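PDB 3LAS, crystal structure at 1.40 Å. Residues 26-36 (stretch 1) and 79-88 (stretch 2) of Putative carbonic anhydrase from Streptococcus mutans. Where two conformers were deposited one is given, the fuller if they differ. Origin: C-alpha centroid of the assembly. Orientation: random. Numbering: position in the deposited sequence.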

# COMPACT_ATOMS: atom_id res chain seq x y z
N PRO A 26 13.52 -2.91 -14.22
CA PRO A 26 12.31 -2.89 -15.08
C PRO A 26 11.02 -2.62 -14.30
O PRO A 26 10.91 -2.97 -13.10
CB PRO A 26 12.26 -4.34 -15.63
CG PRO A 26 13.01 -5.17 -14.62
CD PRO A 26 14.14 -4.24 -14.07
N LEU A 27 10.05 -2.05 -14.97
CA LEU A 27 8.77 -1.78 -14.37
C LEU A 27 8.06 -3.09 -13.98
O LEU A 27 7.36 -3.15 -12.96
CB LEU A 27 7.96 -1.04 -15.40
CG LEU A 27 6.79 -0.23 -14.93
CD1 LEU A 27 6.59 0.29 -13.51
CD2 LEU A 27 6.25 0.80 -16.01
N LYS A 28 8.20 -4.16 -14.74
CA LYS A 28 7.57 -5.43 -14.42
C LYS A 28 8.29 -6.12 -13.27
O LYS A 28 9.50 -6.39 -13.33
CB LYS A 28 7.59 -6.37 -15.66
CG LYS A 28 6.63 -5.95 -16.78
CD LYS A 28 6.59 -7.09 -17.84
CE LYS A 28 5.40 -6.97 -18.76
NZ LYS A 28 5.52 -5.73 -19.58
N PRO A 29 7.62 -6.40 -12.14
CA PRO A 29 8.34 -7.02 -11.02
C PRO A 29 8.96 -8.34 -11.37
O PRO A 29 8.30 -9.17 -12.00
CB PRO A 29 7.22 -7.17 -9.95
CG PRO A 29 6.24 -6.03 -10.26
CD PRO A 29 6.24 -6.06 -11.79
N LYS A 30 10.16 -8.61 -10.88
CA LYS A 30 10.89 -9.83 -11.27
C LYS A 30 10.18 -11.10 -10.86
O LYS A 30 10.20 -12.14 -11.62
CB LYS A 30 12.25 -9.80 -10.57
CG LYS A 30 13.15 -10.89 -11.02
CD LYS A 30 14.57 -10.63 -10.52
CE LYS A 30 15.42 -11.83 -10.76
NZ LYS A 30 16.61 -11.54 -9.96
N THR A 31 9.57 -11.10 -9.70
CA THR A 31 8.97 -12.34 -9.21
C THR A 31 7.58 -12.59 -9.73
O THR A 31 6.98 -13.66 -9.45
CB THR A 31 8.88 -12.43 -7.66
OG1 THR A 31 7.93 -11.45 -7.23
CG2 THR A 31 10.26 -12.15 -6.99
N ARG A 32 6.98 -11.60 -10.40
CA ARG A 32 5.57 -11.72 -10.89
C ARG A 32 4.60 -11.86 -9.76
O ARG A 32 3.47 -12.33 -9.93
CB ARG A 32 5.36 -12.78 -11.95
CG ARG A 32 6.33 -12.58 -13.17
CD ARG A 32 5.83 -13.45 -14.26
NE ARG A 32 6.62 -13.67 -15.43
CZ ARG A 32 7.74 -14.38 -15.51
NH1 ARG A 32 8.37 -14.80 -14.39
NH2 ARG A 32 8.22 -14.57 -16.76
N VAL A 33 4.93 -11.33 -8.57
CA VAL A 33 4.04 -11.38 -7.41
C VAL A 33 3.57 -9.98 -7.04
O VAL A 33 4.36 -9.00 -7.10
CB VAL A 33 4.75 -12.01 -6.18
CG1 VAL A 33 3.78 -12.01 -4.97
CG2 VAL A 33 5.24 -13.40 -6.47
N ALA A 34 2.31 -9.88 -6.66
CA ALA A 34 1.74 -8.71 -5.96
C ALA A 34 1.33 -9.13 -4.58
O ALA A 34 0.61 -10.19 -4.42
CB ALA A 34 0.57 -8.15 -6.74
N ILE A 35 1.75 -8.37 -3.57
CA ILE A 35 1.37 -8.61 -2.16
C ILE A 35 0.33 -7.64 -1.75
O ILE A 35 0.46 -6.44 -2.06
CB ILE A 35 2.63 -8.43 -1.31
CG1 ILE A 35 3.69 -9.50 -1.72
CG2 ILE A 35 2.32 -8.55 0.21
CD1 ILE A 35 5.10 -8.93 -1.55
N VAL A 36 -0.75 -8.08 -1.12
CA VAL A 36 -1.81 -7.19 -0.55
C VAL A 36 -1.71 -7.29 0.95
O VAL A 36 -1.88 -8.41 1.50
CB VAL A 36 -3.19 -7.65 -1.05
CG1 VAL A 36 -4.34 -6.85 -0.40
CG2 VAL A 36 -3.27 -7.61 -2.59
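Stretch 2 79-88: QQLGTSEIVV

Stretch 2 comes out of a helix that begins earlier in the chain, passes through a loop that includes Leu81 to Ser84, and becomes a strand at Glu85-Val88 that runs beside strand Val33-Val36 of stretch 1. The two strands are parallel, with 20° between their N-to-C directions, a signed crossing angle of -20° and a closest axial approach of 4.7 Å. Register is one to one: Val33 faces Glu85 (CA to CA 4.8 Å), Ala34 faces Ile86 (CA to CA 5.0 Å), Ile35 faces Val87 (CA to CA 4.7 Å) and Val36 faces Val88 (CA to CA 4.9 Å).

The hydrogen bonds follow the parallel rule, in which one strand uses the N and O of alternate residues to reach two different partners. Ala34 N donates to Glu85 O at 3.0 Å, Ala34 O accepts from Val87 N at 2.9 Å, and Val36 N donates to Val87 O at 2.8 Å. CA-H...O contacts fill the intervals, the shortest from Ile86 CA to Ala34 O at 3.2 Å. The ladder starts at Arg32 O, which takes a nearly straight bond from Ser84 N (2.8 Å) and a weak one from Glu85 N (3.2 Å). Just before it, a type I turn from Pro29 to Arg32, closed by Arg32 N to Pro29 O at 3.2 Å, leads stretch 1 into the strand; Arg32 itself has positive phi.

Side chains alternate between the two faces of the sheet. Val33, Ile35, Glu85 and Val87 share one face, where Val33 CG1 meets Val87 CG2 at 4.0 Å and Ile35 CG1 lies 4.3 Å from Val87 CB. On the other are Ala34, Val36, Ile86 and Val88, with Val36 CG2 4.2 Å from Ile86 CG2. The beta-branched residues pack diagonally as well as across the register. Buried Glu85 has both carboxylate oxygens hydrogen-bonded elsewhere in the structure, and a water also bridges Glu85 OE1 and Thr31 O, donating to each at 2.8 Å.

Ahead of the strands the loops pack closely. Leu81, the residue most covered by the other stretch, puts CD2 3.7 Å from Leu27 CG, while Leu81 O is 3.3 Å from Lys28 CG and 3.5 Å from Pro29 CD. A second water links Leu81 O (3.0 Å) to Pro29 O (2.9 Å). Pro29 CG also meets Thr83 CG2 at 3.9 Å. Gly82 has positive phi, which favours glycine, and an ideal CB there would sit tightly, 3.2 Å from Lys28 CD. Its carbonyl O lies at the edge of the Arg32 guanidinium, near its plane.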

# COMPACT_ATOMS: atom_id res chain seq x y z
N GLN A 79 -2.19 -7.14 -15.74
CA GLN A 79 -2.41 -7.05 -17.19
C GLN A 79 -1.49 -6.07 -17.78
O GLN A 79 -1.12 -6.24 -18.98
CB GLN A 79 -3.89 -6.70 -17.51
CG GLN A 79 -4.87 -7.75 -16.92
CD GLN A 79 -4.52 -9.20 -17.13
OE1 GLN A 79 -4.05 -9.57 -18.21
NE2 GLN A 79 -4.71 -10.04 -16.15
N GLN A 80 -1.08 -5.00 -17.13
CA GLN A 80 -0.11 -4.09 -17.71
C GLN A 80 1.31 -4.48 -17.28
O GLN A 80 2.25 -4.36 -18.08
CB GLN A 80 -0.51 -2.68 -17.26
CG GLN A 80 0.24 -1.52 -17.93
CD GLN A 80 -0.10 -1.26 -19.36
OE1 GLN A 80 -0.80 -2.07 -19.98
NE2 GLN A 80 0.44 -0.20 -19.92
N LEU A 81 1.53 -4.96 -16.07
CA LEU A 81 2.85 -5.16 -15.48
C LEU A 81 3.26 -6.60 -15.27
O LEU A 81 4.29 -6.81 -14.62
CB LEU A 81 3.06 -4.21 -14.27
CG LEU A 81 2.76 -2.78 -14.55
CD1 LEU A 81 2.81 -1.90 -13.29
CD2 LEU A 81 3.73 -2.18 -15.66
N GLY A 82 2.46 -7.55 -15.75
CA GLY A 82 2.97 -8.92 -15.88
C GLY A 82 2.87 -9.77 -14.67
O GLY A 82 3.30 -10.92 -14.69
N THR A 83 2.38 -9.29 -13.52
CA THR A 83 2.33 -10.21 -12.38
C THR A 83 1.26 -11.28 -12.57
O THR A 83 0.30 -11.11 -13.35
CB THR A 83 2.16 -9.50 -11.00
OG1 THR A 83 0.85 -8.93 -10.94
CG2 THR A 83 3.22 -8.41 -10.78
N SER A 84 1.43 -12.38 -11.85
CA SER A 84 0.57 -13.53 -12.03
C SER A 84 0.43 -14.35 -10.83
O SER A 84 -0.06 -15.49 -10.89
CB SER A 84 0.98 -14.32 -13.27
OG SER A 84 2.33 -14.68 -13.21
N GLU A 85 0.70 -13.82 -9.65
CA GLU A 85 0.54 -14.45 -8.37
C GLU A 85 0.19 -13.38 -7.33
O GLU A 85 0.66 -12.23 -7.45
CB GLU A 85 1.92 -15.15 -8.02
CG GLU A 85 1.87 -15.80 -6.64
CD GLU A 85 3.11 -16.71 -6.36
OE1 GLU A 85 3.91 -17.07 -7.24
OE2 GLU A 85 3.17 -17.05 -5.14
N ILE A 86 -0.66 -13.73 -6.37
CA ILE A 86 -1.07 -12.77 -5.32
C ILE A 86 -0.80 -13.39 -3.97
O ILE A 86 -1.06 -14.60 -3.78
CB ILE A 86 -2.59 -12.39 -5.44
CG1 ILE A 86 -2.84 -11.72 -6.77
CG2 ILE A 86 -2.93 -11.46 -4.28
CD1 ILE A 86 -4.36 -11.63 -7.04
N VAL A 87 -0.35 -12.59 -3.00
CA VAL A 87 -0.27 -13.00 -1.59
C VAL A 87 -1.11 -12.05 -0.80
O VAL A 87 -0.87 -10.82 -0.86
CB VAL A 87 1.19 -12.97 -1.10
CG1 VAL A 87 1.28 -13.34 0.43
CG2 VAL A 87 2.06 -13.91 -1.87
N VAL A 88 -2.10 -12.54 -0.06
CA VAL A 88 -2.88 -11.71 0.88
C VAL A 88 -2.30 -11.89 2.25
O VAL A 88 -2.34 -13.07 2.77
CB VAL A 88 -4.35 -12.14 0.84
CG1 VAL A 88 -5.13 -11.32 1.90
CG2 VAL A 88 -4.90 -11.87 -0.56
O HOH W 1 5.88 -9.04 -13.50
O HOH W 2 5.13 -15.80 -9.46